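Local structure of TTHB210-like domain-containing protein (Thermus thermophilus, 3VG8) at the interface of chains A and B. The protein is of unknown function but is controlled by the sigma-E/anti-sigma-E regulatory system and assembles into a homodecamer. Sequence-based numbering; all coordinates share one arbitrary frame. Chains: chain A/B, Hypothetical Protein TTHB210.

The interface of chains A and B. Residues chain A 47, 49, 60, 63, 97; chain B 79-81, 97.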
loop_
_atom_site.group_PDB
_atom_site.type_symbol
_atom_site.label_atom_id
_atom_site.label_comp_id
_atom_site.label_asym_id
_atom_site.label_seq_id
_atom_site.Cartn_x
_atom_site.Cartn_y
_atom_site.Cartn_z
ATOM N N PHE A 47 16.955 -17.790 27.202
ATOM C CA PHE A 47 16.122 -18.332 26.134
ATOM C C PHE A 47 15.964 -19.803 26.508
ATOM O O PHE A 47 16.958 -20.513 26.676
ATOM C CB PHE A 47 16.815 -18.196 24.767
ATOM C CG PHE A 47 16.975 -16.764 24.302
ATOM C CD1 PHE A 47 16.028 -16.172 23.474
ATOM C CD2 PHE A 47 18.048 -16.000 24.724
ATOM C CE1 PHE A 47 16.147 -14.845 23.072
ATOM C CE2 PHE A 47 18.173 -14.663 24.326
ATOM C CZ PHE A 47 17.217 -14.089 23.497
ATOM N N VAL A 49 15.000 -23.079 25.171
ATOM C CA VAL A 49 14.777 -23.813 23.933
ATOM C C VAL A 49 14.481 -25.306 24.079
ATOM O O VAL A 49 15.307 -26.068 24.591
ATOM C CB VAL A 49 16.001 -23.673 22.996
ATOM C CG1 VAL A 49 15.680 -24.278 21.642
ATOM C CG2 VAL A 49 16.392 -22.198 22.855
ATOM N N TYR A 60 15.779 -20.589 14.318
ATOM C CA TYR A 60 15.372 -19.464 15.142
ATOM C C TYR A 60 16.080 -18.244 14.583
ATOM O O TYR A 60 17.326 -18.177 14.584
ATOM C CB TYR A 60 15.816 -19.668 16.593
ATOM C CG TYR A 60 14.971 -20.638 17.362
ATOM C CD1 TYR A 60 13.709 -20.263 17.844
ATOM C CD2 TYR A 60 15.431 -21.914 17.643
ATOM C CE1 TYR A 60 12.939 -21.134 18.588
ATOM C CE2 TYR A 60 14.661 -22.810 18.401
ATOM C CZ TYR A 60 13.418 -22.406 18.876
ATOM O OH TYR A 60 12.689 -23.245 19.693
ATOM N N ILE A 63 15.040 -13.604 17.429
ATOM C CA ILE A 63 14.184 -13.776 18.600
ATOM C C ILE A 63 14.683 -12.913 19.743
ATOM O O ILE A 63 15.874 -12.570 19.803
ATOM C CB ILE A 63 14.109 -15.246 19.032
ATOM C CG1 ILE A 63 15.482 -15.730 19.470
ATOM C CG2 ILE A 63 13.591 -16.111 17.858
ATOM C CD1 ILE A 63 15.479 -17.142 19.983
ATOM N N ILE A 97 19.728 -20.985 27.096
ATOM C CA ILE A 97 20.794 -20.225 26.468
ATOM C C ILE A 97 20.775 -18.905 27.246
ATOM O O ILE A 97 19.834 -18.120 27.143
ATOM C CB ILE A 97 20.497 -19.950 24.974
ATOM C CG1 ILE A 97 20.229 -21.258 24.235
ATOM C CG2 ILE A 97 21.699 -19.241 24.341
ATOM C CD1 ILE A 97 21.391 -22.214 24.240
ATOM N N VAL B 79 18.758 -12.446 18.766
ATOM C CA VAL B 79 19.476 -13.692 18.783
ATOM C C VAL B 79 18.993 -14.596 17.648
ATOM O O VAL B 79 17.830 -14.551 17.271
ATOM C CB VAL B 79 19.248 -14.428 20.143
ATOM C CG1 VAL B 79 19.731 -15.868 20.040
ATOM C CG2 VAL B 79 19.978 -13.720 21.243
ATOM N N ASN B 80 19.895 -15.391 17.081
ATOM C CA ASN B 80 19.516 -16.364 16.077
ATOM C C ASN B 80 20.068 -17.684 16.573
ATOM O O ASN B 80 21.056 -17.727 17.320
ATOM C CB ASN B 80 20.151 -16.118 14.694
ATOM C CG ASN B 80 19.697 -14.822 14.038
ATOM O OD1 ASN B 80 18.536 -14.431 14.119
ATOM N ND2 ASN B 80 20.629 -14.166 13.348
HETATM N N MSE B 81 19.435 -18.774 16.176
HETATM C CA MSE B 81 19.968 -20.099 16.524
HETATM C C MSE B 81 19.728 -20.866 15.247
HETATM O O MSE B 81 18.591 -21.221 14.915
HETATM C CB MSE B 81 19.252 -20.720 17.722
HETATM C CG MSE B 81 19.369 -19.855 18.976
HETATM SE SE MSE B 81 18.584 -20.785 20.504
HETATM C CE MSE B 81 18.330 -19.304 21.714
ATOM N N ILE B 97 24.719 -20.229 17.566
ATOM C CA ILE B 97 24.003 -19.364 18.508
ATOM C C ILE B 97 24.609 -18.000 18.265
ATOM O O ILE B 97 25.779 -17.759 18.601
ATOM C CB ILE B 97 24.262 -19.778 19.971
ATOM C CG1 ILE B 97 24.007 -21.276 20.150
ATOM C CG2 ILE B 97 23.367 -18.973 20.903
ATOM C CD1 ILE B 97 22.589 -21.695 19.851
#
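An antiparallel beta pairing joins the chains: A:Tyr60 pairs with B:Met81 and A:Ile63 with B:Val79, so strand 78-84 of B gains an edge partner from A. Both pairs are bonded in each direction. B:Met81 N donates to A:Tyr60 O (2.7 Å), and A:Ile63 N to B:Val79 O (3.0 Å). B:Met81, an engineered selenomethionine in place of leucine, is deeply buried by chain A. Its chain runs extended beyond CG (chi2 -175°), which carries the selenium tip to tip against A:Val49 CG2 (3.5 Å). The terminal methyl CE lies against A:Phe47 CB at 3.6 Å and A:Ile97 CG1 at 3.7 Å, the isoleucine passing in the opposite direction; this apolar wall would equally suit the natural leucine, a shorter aliphatic side chain. A:Phe47 also meets B:Val79, its ring tip CZ against CG2 (3.6 Å), while A:Ile97 O of its own chain lies in plane at the ring edge. An alanine in place of A:Phe47 would probably leave B:Val79 CG2 without its aromatic neighbour and open a gap beside it. Where the two chains' copies of one residue meet, the beta-branched A:Ile97 and B:Ile97 each offer a CG2 methyl, in ordinary contact at 3.8 Å. In the fold, A:Phe47 and A:Val49 belong to strand 41-50 and A:Ile97 to strand 94-100, which supply the apolar surface behind the intermolecular pairing; two-fold symmetry repeats it with the chains exchanged.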